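Local structure of endo-beta-mannanase (Opitutaceae bacterium TAV5, 7BOB) at residues 119-124 with 204-209; 264-269 with 415-420; 390-393 with 397-400. The protein probably removes mannose units from the ends of beta-1,4-linked mannan chains, as a homotrimeric exo-beta-1,4-mannosidase of glycoside hydrolase family 5. All coordinates share one frame; numbering follows the deposited sequence.

Contact 1: 119-124 with 204-209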
loop_
_atom_site.group_PDB
_atom_site.type_symbol
_atom_site.label_atom_id
_atom_site.label_comp_id
_atom_site.label_asym_id
_atom_site.label_seq_id
_atom_site.Cartn_x
_atom_site.Cartn_y
_atom_site.Cartn_z
ATOM N N ASN A 119 -0.545 23.045 -4.200
ATOM C CA ASN A 119 0.749 22.399 -4.136
ATOM C C ASN A 119 1.853 23.422 -4.356
ATOM O O ASN A 119 1.859 24.112 -5.380
ATOM C CB ASN A 119 0.816 21.306 -5.196
ATOM C CG ASN A 119 2.158 20.580 -5.198
ATOM O OD1 ASN A 119 3.148 21.089 -5.720
ATOM N ND2 ASN A 119 2.188 19.383 -4.611
ATOM N N LEU A 120 2.799 23.490 -3.409
ATOM C CA LEU A 120 3.842 24.516 -3.453
ATOM C C LEU A 120 4.542 24.559 -4.808
ATOM O O LEU A 120 4.896 25.636 -5.298
ATOM C CB LEU A 120 4.875 24.284 -2.336
ATOM C CG LEU A 120 6.057 25.276 -2.325
ATOM C CD1 LEU A 120 5.664 26.583 -1.655
ATOM C CD2 LEU A 120 7.344 24.707 -1.688
ATOM N N PHE A 121 4.729 23.402 -5.441
ATOM C CA PHE A 121 5.562 23.324 -6.634
ATOM C C PHE A 121 4.794 23.499 -7.939
ATOM O O PHE A 121 5.367 23.978 -8.926
ATOM C CB PHE A 121 6.289 21.971 -6.675
ATOM C CG PHE A 121 7.161 21.704 -5.475
ATOM C CD1 PHE A 121 8.202 22.568 -5.147
ATOM C CD2 PHE A 121 6.946 20.580 -4.682
ATOM C CE1 PHE A 121 9.022 22.316 -4.046
ATOM C CE2 PHE A 121 7.763 20.312 -3.585
ATOM C CZ PHE A 121 8.806 21.186 -3.263
ATOM N N SER A 122 3.528 23.090 -7.989
ATOM C CA SER A 122 2.801 23.003 -9.247
ATOM C C SER A 122 1.677 24.008 -9.386
ATOM O O SER A 122 1.287 24.320 -10.517
ATOM C CB SER A 122 2.192 21.609 -9.400
ATOM O OG SER A 122 1.390 21.368 -8.264
ATOM N N ASP A 123 1.106 24.464 -8.279
ATOM C CA ASP A 123 -0.009 25.393 -8.360
ATOM C C ASP A 123 0.418 26.677 -9.074
ATOM O O ASP A 123 1.439 27.275 -8.701
ATOM C CB ASP A 123 -0.549 25.744 -6.978
ATOM C CG ASP A 123 -1.676 26.733 -7.067
ATOM O OD1 ASP A 123 -2.650 26.403 -7.770
ATOM O OD2 ASP A 123 -1.585 27.840 -6.493
ATOM N N PRO A 124 -0.320 27.122 -10.100
ATOM C CA PRO A 124 0.113 28.330 -10.838
ATOM C C PRO A 124 0.276 29.554 -9.952
ATOM O O PRO A 124 1.280 30.279 -10.066
ATOM C CB PRO A 124 -1.000 28.502 -11.882
ATOM C CG PRO A 124 -1.486 27.071 -12.124
ATOM C CD PRO A 124 -1.461 26.443 -10.753
ATOM N N THR A 204 11.989 12.174 -4.343
ATOM C CA THR A 204 11.131 13.298 -4.011
ATOM C C THR A 204 11.040 14.292 -5.147
ATOM O O THR A 204 10.355 15.296 -5.005
ATOM C CB THR A 204 11.675 14.020 -2.782
ATOM O OG1 THR A 204 12.935 14.625 -3.139
ATOM C CG2 THR A 204 11.895 13.034 -1.631
ATOM N N GLY A 205 11.739 14.043 -6.261
ATOM C CA GLY A 205 11.959 15.041 -7.280
ATOM C C GLY A 205 13.176 15.913 -7.038
ATOM O O GLY A 205 13.546 16.696 -7.925
ATOM N N TRP A 206 13.821 15.796 -5.870
ATOM C CA TRP A 206 15.054 16.533 -5.575
ATOM C C TRP A 206 16.206 15.548 -5.769
ATOM O O TRP A 206 16.534 14.764 -4.872
ATOM C CB TRP A 206 15.001 17.137 -4.176
ATOM C CG TRP A 206 14.029 18.306 -4.107
ATOM C CD1 TRP A 206 12.690 18.253 -3.800
ATOM C CD2 TRP A 206 14.320 19.687 -4.380
ATOM N NE1 TRP A 206 12.136 19.516 -3.860
ATOM C CE2 TRP A 206 13.114 20.411 -4.213
ATOM C CE3 TRP A 206 15.483 20.381 -4.751
ATOM C CZ2 TRP A 206 13.039 21.797 -4.397
ATOM C CZ3 TRP A 206 15.406 21.748 -4.940
ATOM C CH2 TRP A 206 14.192 22.448 -4.755
ATOM N N ARG A 207 16.807 15.576 -6.956
ATOM C CA ARG A 207 17.618 14.468 -7.438
ATOM C C ARG A 207 19.070 14.862 -7.628
ATOM O O ARG A 207 19.391 16.006 -7.979
ATOM C CB ARG A 207 17.087 13.949 -8.760
ATOM C CG ARG A 207 15.697 13.343 -8.652
ATOM C CD ARG A 207 15.077 13.204 -10.023
ATOM N NE ARG A 207 13.912 12.326 -10.001
ATOM C CZ ARG A 207 13.223 11.981 -11.083
ATOM N NH1 ARG A 207 13.585 12.454 -12.273
ATOM N NH2 ARG A 207 12.180 11.153 -10.976
ATOM N N LEU A 208 19.939 13.883 -7.391
ATOM C CA LEU A 208 21.338 13.939 -7.789
ATOM C C LEU A 208 21.439 13.310 -9.169
ATOM O O LEU A 208 21.289 12.098 -9.306
ATOM C CB LEU A 208 22.220 13.169 -6.806
ATOM C CG LEU A 208 22.092 13.511 -5.323
ATOM C CD1 LEU A 208 22.908 12.543 -4.489
ATOM C CD2 LEU A 208 22.563 14.939 -5.092
ATOM N N GLY A 209 21.677 14.114 -10.194
ATOM C CA GLY A 209 22.005 13.509 -11.468
ATOM C C GLY A 209 21.093 13.846 -12.625
ATOM O O GLY A 209 20.009 13.255 -12.790
#
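Phe121 and Trp206 meet with the same first torsion: in each, CG lies anti to the carbonyl carbon and beside the backbone N (chi1 -58° in Phe121, -72° in Trp206). These torsions turn the Phe121 ring toward the 204-209 segment, and the NE1 and CZ2 flank of the indole comes up to it. Trp206 presents an edge to the face of Phe121 in an offset edge-to-face pair. The centroids of the Phe121 ring and the five-membered ring of Trp206 are 5.7 Å apart, with the planes at 60°. Phe121 CZ lies in the indole plane, 3.8 Å from Trp206 NE1. Beside it, Phe121 CE1 comes to 4.1 Å from Trp206 CZ2.

Each ring stands on a local turn. Asn119 OD1 accepts from Phe121 N at 2.8 Å, an Asx turn. It also accepts from Ser122 N at 3.0 Å, and the two donors come from opposite faces of the amide plane. In the 204-209 segment, Trp206 N donates to Thr204 OG1 at 3.1 Å, an ST turn. Both segments belong to loops between barrel strands of the family 5 (beta/alpha)8 fold. Val171 of helix 168-183 touches both rings and bridges them.

The pair is buried and is joined by no hydrogen bond. Trp206 NE1 has no hydrogen-bond partner in the model, and its N-H is directed toward Phe121 CZ. The contact therefore rests on van der Waals packing, perhaps with a weak electrostatic pull between the N-H and the phenyl ring.

Contact 2: 264-269 with 415-420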
loop_
_atom_site.group_PDB
_atom_site.type_symbol
_atom_site.label_atom_id
_atom_site.label_comp_id
_atom_site.label_asym_id
_atom_site.label_seq_id
_atom_site.Cartn_x
_atom_site.Cartn_y
_atom_site.Cartn_z
ATOM N N LEU A 264 26.200 9.436 7.527
ATOM C CA LEU A 264 26.393 10.799 7.028
ATOM C C LEU A 264 27.580 10.893 6.063
ATOM O O LEU A 264 27.403 11.434 4.956
ATOM C CB LEU A 264 26.488 11.742 8.230
ATOM C CG LEU A 264 26.329 13.250 8.049
ATOM C CD1 LEU A 264 25.127 13.550 7.196
ATOM C CD2 LEU A 264 26.215 13.941 9.418
ATOM N N PRO A 265 28.760 10.326 6.351
ATOM C CA PRO A 265 29.828 10.350 5.329
ATOM C C PRO A 265 29.427 9.684 4.031
ATOM O O PRO A 265 29.827 10.143 2.953
ATOM C CB PRO A 265 30.990 9.597 6.000
ATOM C CG PRO A 265 30.727 9.738 7.462
ATOM C CD PRO A 265 29.230 9.709 7.607
ATOM N N PHE A 266 28.645 8.606 4.103
ATOM C CA PHE A 266 28.168 7.966 2.882
ATOM C C PHE A 266 27.275 8.905 2.079
ATOM O O PHE A 266 27.424 9.021 0.855
ATOM C CB PHE A 266 27.431 6.676 3.219
ATOM C CG PHE A 266 26.602 6.157 2.091
ATOM C CD1 PHE A 266 27.181 5.383 1.080
ATOM C CD2 PHE A 266 25.242 6.453 2.017
ATOM C CE1 PHE A 266 26.407 4.910 0.020
ATOM C CE2 PHE A 266 24.457 5.967 0.959
ATOM C CZ PHE A 266 25.046 5.195 -0.037
ATOM N N TYR A 267 26.324 9.570 2.750
ATOM C CA TYR A 267 25.463 10.537 2.057
ATOM C C TYR A 267 26.283 11.661 1.436
ATOM O O TYR A 267 26.008 12.092 0.305
ATOM C CB TYR A 267 24.436 11.138 3.019
ATOM C CG TYR A 267 23.426 10.143 3.548
ATOM C CD1 TYR A 267 22.818 9.231 2.705
ATOM C CD2 TYR A 267 23.069 10.136 4.891
ATOM C CE1 TYR A 267 21.896 8.327 3.192
ATOM C CE2 TYR A 267 22.134 9.241 5.381
ATOM C CZ TYR A 267 21.562 8.348 4.531
ATOM O OH TYR A 267 20.664 7.451 5.027
ATOM N N VAL A 268 27.280 12.166 2.176
ATOM C CA VAL A 268 28.138 13.227 1.652
ATOM C C VAL A 268 28.896 12.733 0.427
ATOM O O VAL A 268 28.979 13.433 -0.590
ATOM C CB VAL A 268 29.089 13.738 2.755
ATOM C CG1 VAL A 268 30.136 14.734 2.190
ATOM C CG2 VAL A 268 28.286 14.380 3.877
ATOM N N LYS A 269 29.414 11.501 0.487
ATOM C CA LYS A 269 30.115 10.914 -0.654
ATOM C C LYS A 269 29.228 10.876 -1.895
ATOM O O LYS A 269 29.672 11.209 -2.999
ATOM C CB LYS A 269 30.572 9.489 -0.318
ATOM C CG LYS A 269 31.725 9.380 0.656
ATOM C CD LYS A 269 32.253 7.928 0.759
ATOM C CE LYS A 269 33.191 7.798 1.957
ATOM N NZ LYS A 269 33.682 6.400 2.177
ATOM N N LEU A 415 24.867 -0.551 3.239
ATOM C CA LEU A 415 25.406 -1.728 3.908
ATOM C C LEU A 415 26.729 -2.146 3.294
ATOM O O LEU A 415 27.680 -2.472 4.013
ATOM C CB LEU A 415 24.404 -2.888 3.830
ATOM C CG LEU A 415 24.904 -4.139 4.543
ATOM C CD1 LEU A 415 24.904 -3.930 6.047
ATOM C CD2 LEU A 415 24.062 -5.336 4.170
ATOM N N ALA A 416 26.801 -2.179 1.961
ATOM C CA ALA A 416 28.071 -2.496 1.321
ATOM C C ALA A 416 29.143 -1.497 1.742
ATOM O O ALA A 416 30.270 -1.887 2.060
ATOM C CB ALA A 416 27.913 -2.512 -0.196
ATOM N N HIS A 417 28.788 -0.204 1.785
ATOM C CA HIS A 417 29.728 0.837 2.187
ATOM C C HIS A 417 30.247 0.592 3.595
ATOM O O HIS A 417 31.451 0.701 3.850
ATOM C CB HIS A 417 29.049 2.203 2.100
ATOM C CG HIS A 417 29.896 3.338 2.581
ATOM N ND1 HIS A 417 29.728 3.920 3.820
ATOM C CD2 HIS A 417 30.902 4.018 1.979
ATOM C CE1 HIS A 417 30.591 4.909 3.961
ATOM N NE2 HIS A 417 31.321 4.983 2.861
ATOM N N HIS A 418 29.352 0.236 4.522
ATOM C CA HIS A 418 29.773 -0.001 5.900
ATOM C C HIS A 418 30.610 -1.276 6.019
ATOM O O HIS A 418 31.625 -1.298 6.732
ATOM C CB HIS A 418 28.554 -0.077 6.814
ATOM C CG HIS A 418 28.799 -0.825 8.087
ATOM N ND1 HIS A 418 29.636 -0.355 9.083
ATOM C CD2 HIS A 418 28.326 -2.017 8.525
ATOM C CE1 HIS A 418 29.660 -1.221 10.080
ATOM N NE2 HIS A 418 28.865 -2.234 9.770
ATOM N N LEU A 419 30.205 -2.342 5.323
ATOM C CA LEU A 419 30.905 -3.612 5.458
ATOM C C LEU A 419 32.272 -3.555 4.791
ATOM O O LEU A 419 33.218 -4.178 5.278
ATOM C CB LEU A 419 30.068 -4.757 4.874
ATOM C CG LEU A 419 28.716 -5.071 5.537
ATOM C CD1 LEU A 419 27.925 -6.131 4.737
ATOM C CD2 LEU A 419 28.866 -5.505 6.998
ATOM N N LEU A 420 32.397 -2.817 3.685
ATOM C CA LEU A 420 33.705 -2.649 3.064
ATOM C C LEU A 420 34.649 -1.849 3.962
ATOM O O LEU A 420 35.842 -2.167 4.050
ATOM C CB LEU A 420 33.548 -1.983 1.703
ATOM C CG LEU A 420 32.971 -2.886 0.626
ATOM C CD1 LEU A 420 32.295 -2.076 -0.476
ATOM C CD2 LEU A 420 34.086 -3.788 0.067
#
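His417 is held by Phe266 on one face of its ring and by Lys269 at the edge. Phe266 CB sits over the imidazole in a CH-pi contact, 3.9 Å from the ring centroid and 26° off the normal. It lies toward the rim, with ND1 of His417 3.6 Å from CB of Phe266. The phenyl ring continues past the imidazole, and Phe266 CD1 is 3.7 Å from His417 CG. The two ring planes are inclined at 53°.

Lys269 NZ approaches in the imidazole plane and donates to His417 NE2 at 2.8 Å. NE2 is thus the acceptor, which suggests a neutral ring with its proton on ND1. The lysine chain is extended beyond CG, and this carries NZ out to the ring. His417 runs past Phe266 in the opposite direction, with CG anti to its backbone N (chi1 176°).

Phe266 and Lys269 are one turn apart on helix 258-272, which packs around the (beta/alpha)8 barrel between strands 237-241 and 277-282. His417 projects from helix 406-422 of the second alpha/beta domain. The contact therefore lies at the junction of the two domains.

Further out, Lys269 NZ also donates to Val427 O, at the start of strand 427-431. That second bond fixes the ammonium group between helix and strand. Helix 292-309 packs on Leu264, Pro265 and Val268. Helix 569-583 backs helix 406-422, where Leu419 meets Trp576 and His418 NE2 is hydrogen-bonded to Glu573 OE2.

Contact 3: 390-393 with 397-400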
loop_
_atom_site.group_PDB
_atom_site.type_symbol
_atom_site.label_atom_id
_atom_site.label_comp_id
_atom_site.label_asym_id
_atom_site.label_seq_id
_atom_site.Cartn_x
_atom_site.Cartn_y
_atom_site.Cartn_z
ATOM N N PRO A 390 23.988 3.641 -10.286
ATOM C CA PRO A 390 23.479 3.286 -11.623
ATOM C C PRO A 390 23.115 4.515 -12.454
ATOM O O PRO A 390 22.779 5.576 -11.919
ATOM C CB PRO A 390 22.235 2.433 -11.318
ATOM C CG PRO A 390 21.813 2.838 -9.929
ATOM C CD PRO A 390 23.102 3.189 -9.200
ATOM N N ARG A 391 23.154 4.347 -13.786
ATOM C CA ARG A 391 22.864 5.469 -14.684
ATOM C C ARG A 391 21.461 6.040 -14.462
ATOM O O ARG A 391 21.264 7.251 -14.539
ATOM C CB ARG A 391 23.041 5.053 -16.147
ATOM C CG ARG A 391 22.458 6.058 -17.153
ATOM C CD ARG A 391 22.719 5.662 -18.604
ATOM N NE ARG A 391 24.139 5.729 -18.920
ATOM C CZ ARG A 391 24.757 6.835 -19.327
ATOM N NH1 ARG A 391 24.072 7.965 -19.493
ATOM N NH2 ARG A 391 26.061 6.814 -19.579
ATOM N N HIS A 392 20.471 5.197 -14.215
ATOM C CA HIS A 392 19.118 5.667 -13.930
ATOM C C HIS A 392 18.801 5.283 -12.494
ATOM O O HIS A 392 18.592 4.103 -12.183
ATOM C CB HIS A 392 18.098 5.081 -14.904
ATOM C CG HIS A 392 18.517 5.176 -16.340
ATOM N ND1 HIS A 392 18.307 6.308 -17.103
ATOM C CD2 HIS A 392 19.148 4.287 -17.148
ATOM C CE1 HIS A 392 18.781 6.107 -18.320
ATOM N NE2 HIS A 392 19.301 4.893 -18.373
ATOM N N TYR A 393 18.787 6.278 -11.626
ATOM C CA TYR A 393 18.679 6.092 -10.190
ATOM C C TYR A 393 17.266 6.335 -9.671
ATOM O O TYR A 393 16.806 5.615 -8.778
ATOM C CB TYR A 393 19.685 7.020 -9.491
ATOM C CG TYR A 393 19.846 6.796 -8.000
ATOM C CD1 TYR A 393 18.967 7.385 -7.080
ATOM C CD2 TYR A 393 20.893 6.022 -7.506
ATOM C CE1 TYR A 393 19.135 7.190 -5.704
ATOM C CE2 TYR A 393 21.069 5.815 -6.142
ATOM C CZ TYR A 393 20.193 6.388 -5.248
ATOM O OH TYR A 393 20.380 6.153 -3.897
ATOM N N ASN A 397 8.418 8.521 -13.241
ATOM C CA ASN A 397 8.287 9.058 -14.601
ATOM C C ASN A 397 9.578 8.934 -15.408
ATOM O O ASN A 397 9.820 9.709 -16.341
ATOM C CB ASN A 397 7.805 10.509 -14.564
ATOM C CG ASN A 397 6.401 10.616 -14.019
ATOM O OD1 ASN A 397 5.556 9.761 -14.294
ATOM N ND2 ASN A 397 6.148 11.644 -13.217
ATOM N N ASN A 398 10.406 7.951 -15.060
ATOM C CA ASN A 398 11.665 7.671 -15.752
ATOM C C ASN A 398 11.445 6.472 -16.676
ATOM O O ASN A 398 11.473 5.319 -16.237
ATOM C CB ASN A 398 12.773 7.391 -14.752
ATOM C CG ASN A 398 14.135 7.338 -15.415
ATOM O OD1 ASN A 398 14.224 7.119 -16.626
ATOM N ND2 ASN A 398 15.203 7.542 -14.634
ATOM N N HIS A 399 11.243 6.747 -17.960
ATOM C CA HIS A 399 10.916 5.719 -18.937
ATOM C C HIS A 399 12.137 4.960 -19.429
ATOM O O HIS A 399 11.986 4.025 -20.227
ATOM C CB HIS A 399 10.169 6.357 -20.107
ATOM C CG HIS A 399 8.931 7.090 -19.684
ATOM N ND1 HIS A 399 8.714 8.421 -19.976
ATOM C CD2 HIS A 399 7.854 6.682 -18.969
ATOM C CE1 HIS A 399 7.554 8.798 -19.465
ATOM N NE2 HIS A 399 7.012 7.762 -18.850
ATOM N N ARG A 400 13.333 5.319 -18.968
ATOM C CA ARG A 400 14.554 4.636 -19.370
ATOM C C ARG A 400 15.215 3.905 -18.212
ATOM O O ARG A 400 16.302 3.339 -18.382
ATOM C CB ARG A 400 15.523 5.629 -20.038
ATOM C CG ARG A 400 15.076 5.917 -21.484
ATOM C CD ARG A 400 15.896 6.959 -22.268
ATOM N NE ARG A 400 15.839 6.695 -23.721
ATOM C CZ ARG A 400 16.813 6.120 -24.439
ATOM N NH1 ARG A 400 17.957 5.757 -23.858
ATOM N NH2 ARG A 400 16.652 5.915 -25.750
#
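His392 and Arg400 make the close part of this contact. The carbonyl O of Arg400 sits over one face of the imidazole, displaced toward the rim, and is 3.2 Å from His392 CD2. Arg391 CG covers the opposite face. The imidazole is therefore clasped between its own neighbour in sequence and the returning chain. Arg400 CB adds a touch at 3.7 Å from His392 CE1. Arg400 O lies 3.4 Å from His392 NE2 but above the ring, where an in-plane N-H could not point at it, so no hydrogen bond forms.

Asn398 shapes the returning segment. Its OD1 accepts from Arg400 N at 3.1 Å, which makes an Asx turn and fixes the backbone just before the carbonyl that covers the ring. Its ND2 is hydrogen-bonded to Tyr394 O and lies 3.8 Å from His392 CB. Both segments belong to one loop, between strand 385-389 and helix 406-422 of the second alpha/beta domain. The chain doubles back within it.

The outer side is looser. The Arg400 chain runs extended from CG to NE and its end leads away from His392. Its NH1 stays 5.7 Å from His392 NE2, and the guanidinium and imidazole planes are 52° apart. Arg400 and His399 are exposed, yet a neighbouring subunit comes close. His327 of that subunit packs on Arg400, and its NE2 is hydrogen-bonded to His399 O.

How the contacts relate
From the N terminus, contact 1 comes first. It joins a loop ahead of helix 124-141 to one that follows helix 198-201. Its loop, which takes in barrel strands 151-154 and 191-192, is complete before contact 2 begins. Contact 2 runs from barrel helix 258-272 to helix 406-422, so its long loop passes from the barrel into the second domain. Contact 3 falls within that span, as a loop that doubles back between strand 385-389 and helix 406-422. No two contacts cross. Contacts 1 and 3 do not touch, but Arg207 and Leu208 are hydrogen-bonded to Arg396 and Tyr394, between the segments of contact 3. Barrel and second domain are thus tied both through contact 2 and near contact 3.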